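Local coordinates for protein Nrps/pks (Streptomyces albus, PDB 4OPE) that probably catalyses decarboxylative Claisen condensation during polyketide chain extension, as a ketosynthase domain of the AT-less synthase that makes oxazolomycin, at residues I9-V14 with K363-F368; A412-A417 with E435-T440; A534-R539 with A545-R550. One frame throughout, in Å; residues are numbered along the deposited sequence.

Contact 1 (I9-V14 with K363-F368); sequences IVIVGV and KVLLQF
Ile11 and Val14 of strand 9-17 receive Leu365 of helix 356-370 in a wholly apolar, buried contact within the layered alpha/beta thiolase fold of the ketosynthase. The strand comes from the N-terminal half of the fold and the helix from its C-terminal half, so the contact is a helix-on-sheet packing that joins the two. Over Ile9 to Val12 the strand is held in the sheet by backbone hydrogen bonds, Ile9 pairing with Val265, Val10 with Lys249 and Val12 with Leu247. Val10 turns its side chain onto Val264, whereas Ile11 points to the helix. Ile11 has CG2 anti to the backbone N (CG1 lying beside that nitrogen, chi1 -70°), and its chain then runs out straight, presenting both CG2 and the terminal CD1 to the leucine. CG2 lies 4.2 Å from Leu365 CD1, and Ile11 CD1 spans both branches, standing 4.2 Å from Leu365 CD2 and equally far from CD1. Val12 interrupts the regular extended backbone (psi 7°), and after Gly13 the next residue directed at the helix is therefore Val14, three positions beyond Ile11. Its N-H bonds to Asp108, and its side chain runs past that of Leu365 in the opposite direction. The CA atoms of Val14 and Leu365 lie 8.5 Å apart, a separation bridged by their side chains. Around them Ala263 of strand 263-272 also touches Leu365, while Leu366, one residue on, packs against Phe27 and Trp28 of helix 24-33. Leu365 CD1 is the methyl shared by both strand residues: besides Ile11 it meets Val14 CB at 4.1 Å and Val14 CG1 at 4.2 Å.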
ATOM      1  N   ILE A   9      18.506   9.838  -6.371  1.00 49.72           N
ATOM      2  CA  ILE A   9      18.404   8.761  -5.461  1.00 42.31           C
ATOM      3  C   ILE A   9      19.266   7.649  -5.976  1.00 40.60           C
ATOM      4  O   ILE A   9      19.303   7.434  -7.182  1.00 42.75           O
ATOM      5  CB  ILE A   9      16.999   8.232  -5.427  1.00 41.11           C
ATOM      6  CG1 ILE A   9      16.032   9.348  -5.061  1.00 42.25           C
ATOM      7  CG2 ILE A   9      16.904   7.089  -4.432  1.00 40.14           C
ATOM      8  CD1 ILE A   9      16.371  10.027  -3.773  1.00 44.72           C
ATOM      9  N   VAL A  10      19.929   6.925  -5.063  1.00 37.52           N
ATOM     10  CA  VAL A  10      20.721   5.750  -5.402  1.00 35.19           C
ATOM     11  C   VAL A  10      20.395   4.577  -4.503  1.00 32.91           C
ATOM     12  O   VAL A  10      19.834   4.742  -3.428  1.00 31.51           O
ATOM     13  CB  VAL A  10      22.217   6.014  -5.266  1.00 37.82           C
ATOM     14  CG1 VAL A  10      22.647   7.143  -6.207  1.00 39.16           C
ATOM     15  CG2 VAL A  10      22.593   6.337  -3.818  1.00 39.36           C
ATOM     16  N   ILE A  11      20.729   3.394  -4.987  1.00 31.31           N
ATOM     17  CA  ILE A  11      20.550   2.182  -4.265  1.00 31.30           C
ATOM     18  C   ILE A  11      21.913   1.809  -3.691  1.00 31.66           C
ATOM     19  O   ILE A  11      22.894   1.643  -4.412  1.00 33.16           O
ATOM     20  CB  ILE A  11      20.118   1.028  -5.195  1.00 31.42           C
ATOM     21  CG1 ILE A  11      18.698   1.235  -5.707  1.00 30.69           C
ATOM     22  CG2 ILE A  11      20.225  -0.346  -4.498  1.00 31.41           C
ATOM     23  CD1 ILE A  11      18.309   0.205  -6.748  1.00 29.56           C
ATOM     24  N   VAL A  12      21.957   1.586  -2.397  1.00 31.50           N
ATOM     25  CA  VAL A  12      23.214   1.276  -1.770  1.00 31.81           C
ATOM     26  C   VAL A  12      23.255  -0.084  -1.124  1.00 31.16           C
ATOM     27  O   VAL A  12      24.184  -0.379  -0.449  1.00 31.65           O
ATOM     28  CB  VAL A  12      23.559   2.310  -0.701  1.00 31.57           C
ATOM     29  CG1 VAL A  12      23.530   3.701  -1.290  1.00 32.39           C
ATOM     30  CG2 VAL A  12      22.617   2.197   0.501  1.00 32.13           C
ATOM     31  N   GLY A  13      22.242  -0.905  -1.288  1.00 31.79           N
ATOM     32  CA  GLY A  13      22.354  -2.308  -0.829  1.00 30.59           C
ATOM     33  C   GLY A  13      21.167  -3.089  -1.323  1.00 28.25           C
ATOM     34  O   GLY A  13      20.153  -2.524  -1.622  1.00 27.88           O
ATOM     35  N   VAL A  14      21.294  -4.388  -1.384  1.00 28.48           N
ATOM     36  CA  VAL A  14      20.185  -5.237  -1.830  1.00 28.66           C
ATOM     37  C   VAL A  14      20.297  -6.577  -1.158  1.00 27.63           C
ATOM     38  O   VAL A  14      21.399  -7.041  -0.871  1.00 28.99           O
ATOM     39  CB  VAL A  14      20.185  -5.400  -3.391  1.00 29.58           C
ATOM     40  CG1 VAL A  14      21.563  -5.856  -3.927  1.00 28.16           C
ATOM     41  CG2 VAL A  14      19.053  -6.310  -3.890  1.00 29.05           C
ATOM     42  N   LYS A 363      18.151  -8.802 -10.402  1.00 35.34           N
ATOM     43  CA  LYS A 363      18.851  -9.337 -11.563  1.00 36.60           C
ATOM     44  C   LYS A 363      19.611  -8.263 -12.297  1.00 34.91           C
ATOM     45  O   LYS A 363      20.698  -8.486 -12.713  1.00 38.16           O
ATOM     46  CB  LYS A 363      17.874  -9.978 -12.501  1.00 39.06           C
ATOM     47  CG  LYS A 363      18.534 -10.631 -13.683  1.00 41.88           C
ATOM     48  CD  LYS A 363      17.618 -10.443 -14.873  1.00 43.50           C
ATOM     49  CE  LYS A 363      17.816 -11.528 -15.893  1.00 45.95           C
ATOM     50  NZ  LYS A 363      17.034 -11.195 -17.123  1.00 49.32           N
ATOM     51  N   VAL A 364      19.046  -7.089 -12.461  1.00 34.27           N
ATOM     52  CA  VAL A 364      19.762  -6.008 -13.132  1.00 33.99           C
ATOM     53  C   VAL A 364      20.974  -5.508 -12.315  1.00 35.76           C
ATOM     54  O   VAL A 364      22.082  -5.314 -12.841  1.00 36.36           O
ATOM     55  CB  VAL A 364      18.808  -4.852 -13.393  1.00 33.16           C
ATOM     56  CG1 VAL A 364      19.554  -3.608 -13.870  1.00 33.57           C
ATOM     57  CG2 VAL A 364      17.797  -5.300 -14.420  1.00 34.03           C
ATOM     58  N   LEU A 365      20.764  -5.290 -11.021  1.00 33.89           N
ATOM     59  CA  LEU A 365      21.871  -4.865 -10.195  1.00 32.79           C
ATOM     60  C   LEU A 365      23.043  -5.816 -10.321  1.00 32.23           C
ATOM     61  O   LEU A 365      24.162  -5.385 -10.390  1.00 34.68           O
ATOM     62  CB  LEU A 365      21.443  -4.747  -8.735  1.00 30.82           C
ATOM     63  CG  LEU A 365      20.349  -3.705  -8.508  1.00 31.13           C
ATOM     64  CD1 LEU A 365      19.939  -3.629  -7.043  1.00 30.63           C
ATOM     65  CD2 LEU A 365      20.759  -2.331  -9.022  1.00 31.14           C
ATOM     66  N   LEU A 366      22.794  -7.109 -10.319  1.00 32.84           N
ATOM     67  CA  LEU A 366      23.867  -8.083 -10.456  1.00 34.75           C
ATOM     68  C   LEU A 366      24.479  -7.982 -11.821  1.00 33.22           C
ATOM     69  O   LEU A 366      25.666  -8.116 -11.971  1.00 32.16           O
ATOM     70  CB  LEU A 366      23.368  -9.518 -10.219  1.00 37.22           C
ATOM     71  CG  LEU A 366      22.964  -9.706  -8.760  1.00 39.58           C
ATOM     72  CD1 LEU A 366      22.064 -10.911  -8.484  1.00 39.24           C
ATOM     73  CD2 LEU A 366      24.247  -9.720  -7.918  1.00 41.02           C
ATOM     74  N   GLN A 367      23.671  -7.735 -12.826  1.00 34.14           N
ATOM     75  CA  GLN A 367      24.239  -7.557 -14.159  1.00 35.76           C
ATOM     76  C   GLN A 367      25.234  -6.362 -14.145  1.00 35.90           C
ATOM     77  O   GLN A 367      26.372  -6.489 -14.617  1.00 35.86           O
ATOM     78  CB  GLN A 367      23.138  -7.457 -15.224  1.00 33.84           C
ATOM     79  CG  GLN A 367      22.507  -8.809 -15.485  1.00 34.34           C
ATOM     80  CD  GLN A 367      21.547  -8.860 -16.677  1.00 34.95           C
ATOM     81  OE1 GLN A 367      21.287  -9.916 -17.239  1.00 36.35           O
ATOM     82  NE2 GLN A 367      21.031  -7.726 -17.066  1.00 37.07           N
ATOM     83  N   PHE A 368      24.818  -5.234 -13.573  1.00 35.12           N
ATOM     84  CA  PHE A 368      25.687  -4.087 -13.474  1.00 35.86           C
ATOM     85  C   PHE A 368      26.985  -4.511 -12.804  1.00 38.37           C
ATOM     86  O   PHE A 368      28.082  -4.253 -13.346  1.00 41.42           O
ATOM     87  CB  PHE A 368      25.054  -2.965 -12.675  1.00 34.59           C
ATOM     88  CG  PHE A 368      24.006  -2.160 -13.419  1.00 35.37           C
ATOM     89  CD1 PHE A 368      23.913  -2.147 -14.793  1.00 36.13           C
ATOM     90  CD2 PHE A 368      23.128  -1.356 -12.699  1.00 35.93           C
ATOM     91  CE1 PHE A 368      22.953  -1.358 -15.431  1.00 37.01           C
ATOM     92  CE2 PHE A 368      22.174  -0.561 -13.328  1.00 37.60           C
ATOM     93  CZ  PHE A 368      22.088  -0.564 -14.706  1.00 37.53           C
TER

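Contact 2 (A412-A417 with E435-T440); sequences ALPRTA and ESVPPT
The open end of the beta hairpin formed by strands 416-422 and 427-434, part of the large sheet of the thiolase fold, is closed by Arg415 and Glu435. Ala417 pairs with Leu433 through the backbone, and Arg415 faces Glu435 in the same antiparallel register. One half of the pairing here is ordinary: Glu435 N donates to Arg415 O at 2.8 Å. The other half is taken over by a side chain, for Arg415 N donates to Glu435 OE1 (2.9 Å, 162°) and not to the glutamate carbonyl, approaching the oxygen almost in line with its C-O bond. Glu435 CG is anti to the backbone N (chi1 177°) and the chain stays extended beyond it, which carries the carboxylate along the hairpin end to the arginine. There it also forms a salt bridge, Arg415 NH1 standing 2.9 Å from Glu435 OE2; a weak bond from the same nitrogen goes to OE1. The carboxylate and guanidinium planes are 67° apart, so the pair is not a flat, two-pronged one. NE of the arginine binds the carbonyl of Trp402, and the guanidinium makes a cation-pi contact with that tryptophan. One residue before Arg415 and two after Glu435, Pro414 CG touches Val437 CG1 at 4.3 Å, a light apolar contact at the protein surface. Replacing Glu435 by alanine is likely to leave the Arg415 amide without its carboxylate acceptor and the guanidinium without this counter-charge, while the backbone bond from Glu435 N could remain. With OE1 taking both the main-chain N-H and NH1, the glutamate couples backbone pairing to charge pairing, and the positive group beside it would be expected to favour its ionised form.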
ATOM      1  N   ALA A 412      33.638   4.707 -23.009  1.00 79.10           N
ATOM      2  CA  ALA A 412      32.578   3.887 -22.405  1.00 71.37           C
ATOM      3  C   ALA A 412      31.649   4.684 -21.462  1.00 67.65           C
ATOM      4  O   ALA A 412      32.109   5.362 -20.525  1.00 65.94           O
ATOM      5  CB  ALA A 412      33.181   2.693 -21.671  1.00 65.90           C
ATOM      6  N   LEU A 413      30.349   4.582 -21.735  1.00 65.31           N
ATOM      7  CA  LEU A 413      29.289   5.156 -20.887  1.00 67.72           C
ATOM      8  C   LEU A 413      28.802   4.200 -19.839  1.00 61.39           C
ATOM      9  O   LEU A 413      28.860   2.991 -20.044  1.00 59.03           O
ATOM     10  CB  LEU A 413      28.068   5.537 -21.723  1.00 69.61           C
ATOM     11  CG  LEU A 413      28.411   6.576 -22.789  1.00 72.39           C
ATOM     12  CD1 LEU A 413      27.185   6.891 -23.651  1.00 73.32           C
ATOM     13  CD2 LEU A 413      28.986   7.808 -22.094  1.00 70.79           C
ATOM     14  N   PRO A 414      28.301   4.743 -18.715  1.00 60.89           N
ATOM     15  CA  PRO A 414      27.685   3.902 -17.703  1.00 54.49           C
ATOM     16  C   PRO A 414      26.493   3.154 -18.296  1.00 50.70           C
ATOM     17  O   PRO A 414      25.639   3.711 -18.987  1.00 48.51           O
ATOM     18  CB  PRO A 414      27.235   4.901 -16.644  1.00 57.96           C
ATOM     19  CG  PRO A 414      28.176   6.061 -16.795  1.00 59.81           C
ATOM     20  CD  PRO A 414      28.328   6.156 -18.290  1.00 62.22           C
ATOM     21  N   ARG A 415      26.488   1.866 -18.047  1.00 45.42           N
ATOM     22  CA  ARG A 415      25.457   1.022 -18.486  1.00 42.92           C
ATOM     23  C   ARG A 415      24.130   1.469 -17.924  1.00 43.30           C
ATOM     24  O   ARG A 415      24.103   2.007 -16.793  1.00 41.80           O
ATOM     25  CB  ARG A 415      25.773  -0.365 -18.016  1.00 42.36           C
ATOM     26  CG  ARG A 415      26.963  -0.940 -18.743  1.00 43.10           C
ATOM     27  CD  ARG A 415      27.219  -2.313 -18.192  1.00 45.07           C
ATOM     28  NE  ARG A 415      28.445  -2.847 -18.723  1.00 50.93           N
ATOM     29  CZ  ARG A 415      29.668  -2.435 -18.391  1.00 51.85           C
ATOM     30  NH1 ARG A 415      29.841  -1.481 -17.489  1.00 54.72           N
ATOM     31  NH2 ARG A 415      30.716  -2.991 -18.963  1.00 51.79           N
ATOM     32  N   THR A 416      23.053   1.274 -18.715  1.00 40.84           N
ATOM     33  CA  THR A 416      21.688   1.601 -18.267  1.00 42.40           C
ATOM     34  C   THR A 416      20.718   0.430 -18.477  1.00 40.36           C
ATOM     35  O   THR A 416      20.915  -0.432 -19.340  1.00 40.58           O
ATOM     36  CB  THR A 416      21.082   2.828 -18.980  1.00 43.68           C
ATOM     37  OG1 THR A 416      20.993   2.546 -20.368  1.00 49.67           O
ATOM     38  CG2 THR A 416      21.936   4.043 -18.815  1.00 44.11           C
ATOM     39  N   ALA A 417      19.677   0.399 -17.666  1.00 35.46           N
ATOM     40  CA  ALA A 417      18.700  -0.617 -17.814  1.00 34.20           C
ATOM     41  C   ALA A 417      17.355  -0.096 -17.401  1.00 34.53           C
ATOM     42  O   ALA A 417      17.221   0.862 -16.617  1.00 31.83           O
ATOM     43  CB  ALA A 417      19.062  -1.831 -16.997  1.00 34.04           C
ATOM     44  N   GLU A 435      24.183   2.251 -13.957  1.00 46.73           N
ATOM     45  CA  GLU A 435      25.378   1.756 -13.294  1.00 47.10           C
ATOM     46  C   GLU A 435      26.135   2.909 -12.674  1.00 49.41           C
ATOM     47  O   GLU A 435      26.073   4.011 -13.203  1.00 48.14           O
ATOM     48  CB  GLU A 435      26.251   1.106 -14.349  1.00 49.25           C
ATOM     49  CG  GLU A 435      27.581   0.586 -13.875  1.00 50.45           C
ATOM     50  CD  GLU A 435      28.460   0.116 -15.021  1.00 52.36           C
ATOM     51  OE1 GLU A 435      28.238   0.566 -16.175  1.00 46.61           O
ATOM     52  OE2 GLU A 435      29.406  -0.691 -14.753  1.00 54.63           O
ATOM     53  N   SER A 436      26.842   2.665 -11.562  1.00 51.81           N
ATOM     54  CA  SER A 436      27.638   3.679 -10.884  0.60 55.79           C
ATOM     55  C   SER A 436      29.133   3.439 -11.054  1.00 57.30           C
ATOM     56  O   SER A 436      29.617   2.320 -10.796  1.00 57.26           O
ATOM     57  CB  SER A 436      27.358   3.624  -9.402  0.60 60.05           C
ATOM     58  OG  SER A 436      28.055   2.523  -8.823  0.60 64.25           O
ATOM     59  N   VAL A 437      29.861   4.475 -11.443  1.00 59.66           N
ATOM     60  CA  VAL A 437      31.301   4.354 -11.546  1.00 64.63           C
ATOM     61  C   VAL A 437      31.914   4.612 -10.165  1.00 58.48           C
ATOM     62  O   VAL A 437      31.768   5.684  -9.597  1.00 53.75           O
ATOM     63  CB  VAL A 437      31.882   5.252 -12.661  1.00 69.57           C
ATOM     64  CG1 VAL A 437      31.231   4.867 -13.999  1.00 69.16           C
ATOM     65  CG2 VAL A 437      31.698   6.742 -12.355  1.00 71.94           C
ATOM     66  N   PRO A 438      32.582   3.610  -9.609  1.00 59.22           N
ATOM     67  CA  PRO A 438      33.078   3.816  -8.246  1.00 62.47           C
ATOM     68  C   PRO A 438      34.018   5.039  -8.102  1.00 63.24           C
ATOM     69  O   PRO A 438      34.780   5.352  -9.006  1.00 60.91           O
ATOM     70  CB  PRO A 438      33.793   2.489  -7.921  1.00 65.86           C
ATOM     71  CG  PRO A 438      33.353   1.500  -8.996  1.00 67.57           C
ATOM     72  CD  PRO A 438      33.057   2.344 -10.204  1.00 63.78           C
ATOM     73  N   PRO A 439      33.967   5.733  -6.964  1.00 70.22           N
ATOM     74  CA  PRO A 439      34.883   6.867  -6.847  1.00 74.94           C
ATOM     75  C   PRO A 439      36.330   6.398  -6.717  1.00 75.68           C
ATOM     76  O   PRO A 439      36.591   5.221  -6.438  1.00 70.78           O
ATOM     77  CB  PRO A 439      34.434   7.548  -5.555  1.00 76.67           C
ATOM     78  CG  PRO A 439      33.916   6.412  -4.713  1.00 78.08           C
ATOM     79  CD  PRO A 439      33.426   5.330  -5.651  1.00 73.78           C
ATOM     80  N   THR A 440      37.263   7.314  -6.937  1.00 83.25           N
ATOM     81  CA  THR A 440      38.674   6.996  -6.797  1.00 85.44           C
ATOM     82  C   THR A 440      38.955   6.597  -5.347  1.00 81.09           C
ATOM     83  O   THR A 440      38.465   7.213  -4.397  1.00 80.54           O
ATOM     84  CB  THR A 440      39.564   8.176  -7.239  1.00 92.92           C
ATOM     85  OG1 THR A 440      38.919   9.410  -6.898  1.00 95.33           O
ATOM     86  CG2 THR A 440      39.799   8.128  -8.755  1.00 95.06           C
TER

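Contact 3 (A534-R539 with A545-R550); sequences APATGR and AEAWVR
Arg550, at the end of helix 541-550, reaches back to the loop before that helix and grips the carbonyl oxygen of Ala534 with two nitrogens. Among the hydrogen bonds, NE donates to Ala534 O at 2.7 Å and NH2 to the same oxygen at 2.9 Å. The acceptor lies in the guanidinium plane, but both donors come from one face of the carbonyl plane, NH2 well above it. NH2 also makes a weak bond to Pro535 O. A water continues the network, accepting from Arg550 NH2 at 3.0 Å and from Thr537 N at 3.1 Å. The bend of the arginine chain at chi3 (-80°) folds the guanidinium back over its own helix, where one face lies on Glu546 O and Ala547 CA while its edge serves the loop.

The apolar contribution is small and comes from two alanines. Ala536 CB meets Ala547 CB at 3.9 Å, where the two backbones approach with their CA atoms 5.0 Å apart. Such short side chains let the loop run close to the helix. The methyl of Ala534 packs beside the guanidinium, its CB 3.6 Å from Arg550 NE.

The contact lays the loop that precedes helix 541-550 back along that helix, at the surface of a small alpha/beta unit, consistent with the subdomain that flanks ketosynthases in modular synthases. Trp548 and Ala545 turn their side chains to strands 449-455 and 496-502, Ala545 and Val549 also touch Leu525 of strand 524-528, and the loop covers the helix along its Ala547 and Arg550 side.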
ATOM      1  N   ALA A 534      37.011  -2.633  28.565  1.00 43.49           N
ATOM      2  CA  ALA A 534      38.080  -1.723  28.246  1.00 43.41           C
ATOM      3  C   ALA A 534      38.222  -1.619  26.738  1.00 41.73           C
ATOM      4  O   ALA A 534      38.346  -2.628  26.018  1.00 38.66           O
ATOM      5  CB  ALA A 534      39.394  -2.177  28.892  1.00 44.02           C
ATOM      6  N   PRO A 535      38.193  -0.395  26.251  1.00 42.45           N
ATOM      7  CA  PRO A 535      38.448  -0.198  24.827  1.00 42.74           C
ATOM      8  C   PRO A 535      39.906  -0.549  24.433  1.00 41.91           C
ATOM      9  O   PRO A 535      40.731  -0.858  25.281  1.00 44.30           O
ATOM     10  CB  PRO A 535      38.159   1.309  24.620  1.00 43.30           C
ATOM     11  CG  PRO A 535      38.373   1.939  25.983  1.00 43.68           C
ATOM     12  CD  PRO A 535      38.005   0.873  26.991  1.00 43.53           C
ATOM     13  N   ALA A 536      40.211  -0.448  23.155  1.00 40.68           N
ATOM     14  CA  ALA A 536      41.501  -0.785  22.662  1.00 41.78           C
ATOM     15  C   ALA A 536      42.536   0.152  23.228  1.00 43.13           C
ATOM     16  O   ALA A 536      42.270   1.331  23.369  1.00 46.28           O
ATOM     17  CB  ALA A 536      41.524  -0.731  21.139  1.00 41.96           C
ATOM     18  N   THR A 537      43.723  -0.401  23.510  1.00 41.55           N
ATOM     19  CA  THR A 537      44.832   0.339  24.060  1.00 40.07           C
ATOM     20  C   THR A 537      45.639   1.031  22.982  1.00 40.07           C
ATOM     21  O   THR A 537      46.567   1.779  23.295  1.00 39.61           O
ATOM     22  CB  THR A 537      45.759  -0.580  24.908  1.00 39.56           C
ATOM     23  OG1 THR A 537      46.311  -1.678  24.126  1.00 39.17           O
ATOM     24  CG2 THR A 537      45.009  -1.107  26.077  1.00 38.11           C
ATOM     25  N   GLY A 538      45.284   0.775  21.722  1.00 38.95           N
ATOM     26  CA  GLY A 538      45.918   1.395  20.561  1.00 39.57           C
ATOM     27  C   GLY A 538      45.321   0.786  19.296  1.00 42.16           C
ATOM     28  O   GLY A 538      44.444  -0.066  19.374  1.00 42.53           O
ATOM     29  N   ARG A 539      45.803   1.197  18.130  1.00 47.26           N
ATOM     30  CA  ARG A 539      45.204   0.787  16.845  1.00 51.63           C
ATOM     31  C   ARG A 539      45.885  -0.385  16.106  1.00 48.98           C
ATOM     32  O   ARG A 539      45.460  -0.745  15.018  1.00 51.52           O
ATOM     33  CB  ARG A 539      45.063   2.009  15.903  1.00 59.12           C
ATOM     34  CG  ARG A 539      43.913   3.016  16.249  1.00 67.40           C
ATOM     35  CD  ARG A 539      42.445   2.476  16.349  1.00 71.10           C
ATOM     36  NE  ARG A 539      41.849   1.864  15.125  1.00 75.79           N
ATOM     37  CZ  ARG A 539      40.552   1.514  14.972  1.00 76.47           C
ATOM     38  NH1 ARG A 539      39.663   1.707  15.955  1.00 76.44           N
ATOM     39  NH2 ARG A 539      40.123   0.965  13.827  1.00 73.32           N
ATOM     40  N   ALA A 545      41.832  -6.663  18.142  1.00 41.00           N
ATOM     41  CA  ALA A 545      41.357  -7.994  18.422  1.00 41.91           C
ATOM     42  C   ALA A 545      41.029  -8.192  19.880  1.00 41.72           C
ATOM     43  O   ALA A 545      39.981  -8.670  20.216  1.00 44.20           O
ATOM     44  CB  ALA A 545      42.401  -9.002  17.991  1.00 44.38           C
ATOM     45  N   GLU A 546      41.923  -7.836  20.773  1.00 45.71           N
ATOM     46  CA  GLU A 546      41.666  -8.103  22.205  1.00 48.25           C
ATOM     47  C   GLU A 546      40.468  -7.300  22.755  1.00 45.35           C
ATOM     48  O   GLU A 546      39.735  -7.754  23.623  1.00 46.86           O
ATOM     49  CB  GLU A 546      42.944  -7.862  23.033  1.00 51.44           C
ATOM     50  CG  GLU A 546      44.026  -8.952  22.853  1.00 57.35           C
ATOM     51  CD  GLU A 546      45.360  -8.637  23.577  1.00 67.26           C
ATOM     52  OE1 GLU A 546      45.773  -7.450  23.600  1.00 68.02           O
ATOM     53  OE2 GLU A 546      46.007  -9.568  24.132  1.00 68.93           O
ATOM     54  N   ALA A 547      40.275  -6.100  22.241  1.00 41.47           N
ATOM     55  CA  ALA A 547      39.209  -5.241  22.700  1.00 39.53           C
ATOM     56  C   ALA A 547      37.862  -5.755  22.247  1.00 38.89           C
ATOM     57  O   ALA A 547      36.932  -5.764  23.003  1.00 38.74           O
ATOM     58  CB  ALA A 547      39.443  -3.826  22.184  1.00 40.10           C
ATOM     59  N   TRP A 548      37.783  -6.189  20.992  1.00 38.62           N
ATOM     60  CA  TRP A 548      36.606  -6.781  20.438  1.00 36.78           C
ATOM     61  C   TRP A 548      36.128  -7.962  21.231  1.00 37.95           C
ATOM     62  O   TRP A 548      34.944  -8.069  21.552  1.00 40.12           O
ATOM     63  CB  TRP A 548      36.889  -7.213  19.005  1.00 38.11           C
ATOM     64  CG  TRP A 548      35.706  -7.817  18.310  1.00 38.19           C
ATOM     65  CD1 TRP A 548      35.515  -9.155  17.971  1.00 38.29           C
ATOM     66  CD2 TRP A 548      34.556  -7.131  17.900  1.00 36.18           C
ATOM     67  NE1 TRP A 548      34.306  -9.301  17.368  1.00 37.89           N
ATOM     68  CE2 TRP A 548      33.698  -8.069  17.310  1.00 37.98           C
ATOM     69  CE3 TRP A 548      34.163  -5.803  17.968  1.00 38.85           C
ATOM     70  CZ2 TRP A 548      32.464  -7.716  16.788  1.00 38.69           C
ATOM     71  CZ3 TRP A 548      32.925  -5.438  17.454  1.00 39.00           C
ATOM     72  CH2 TRP A 548      32.092  -6.394  16.872  1.00 39.67           C
ATOM     73  N   VAL A 549      37.031  -8.875  21.531  1.00 39.61           N
ATOM     74  CA  VAL A 549      36.699 -10.022  22.375  1.00 41.97           C
ATOM     75  C   VAL A 549      36.237  -9.656  23.799  1.00 41.47           C
ATOM     76  O   VAL A 549      35.340 -10.324  24.348  1.00 42.03           O
ATOM     77  CB  VAL A 549      37.861 -11.034  22.366  1.00 44.48           C
ATOM     78  CG1 VAL A 549      37.652 -12.142  23.369  1.00 42.70           C
ATOM     79  CG2 VAL A 549      37.952 -11.619  20.956  1.00 46.22           C
ATOM     80  N   ARG A 550      36.777  -8.586  24.382  1.00 40.36           N
ATOM     81  CA  ARG A 550      36.217  -8.100  25.687  1.00 42.22           C
ATOM     82  C   ARG A 550      34.788  -7.547  25.613  1.00 42.98           C
ATOM     83  O   ARG A 550      34.078  -7.498  26.647  1.00 44.88           O
ATOM     84  CB  ARG A 550      37.033  -6.971  26.289  1.00 41.53           C
ATOM     85  CG  ARG A 550      38.469  -7.277  26.622  1.00 40.94           C
ATOM     86  CD  ARG A 550      39.032  -6.133  27.435  1.00 41.15           C
ATOM     87  NE  ARG A 550      39.441  -4.970  26.647  1.00 39.76           N
ATOM     88  CZ  ARG A 550      40.615  -4.870  26.038  1.00 39.19           C
ATOM     89  NH1 ARG A 550      41.502  -5.871  26.052  1.00 39.65           N
ATOM     90  NH2 ARG A 550      40.899  -3.779  25.372  1.00 38.69           N
TER
HETATM   91  O   HOH W   1      43.214  -3.426  23.524  1.00 34.90           O

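Overall arrangement
Contacts 1 and 2 are neighbours in the ketosynthase body, their centres 12 Å apart, and both reach the same large sheet. Helix 356-370 connects them: while Leu365 serves contact 1, the Phe368 ring packs on contact 2, with CE2 3.5 Å from Glu435 N, and Val364 CG1 lies 3.6 Å from Ala417 CB. The two differ in burial, contact 1 lying inside the fold and contact 2 at its surface. Contact 3 stands apart in the peripheral alpha/beta unit, its centre 36 Å from that of contact 1 and 39 Å from that of contact 2, with nearest atoms about 20 and 19 Å away. Contact 1 is apolar packing, while contacts 2 and 3 rest chiefly on polar bonds.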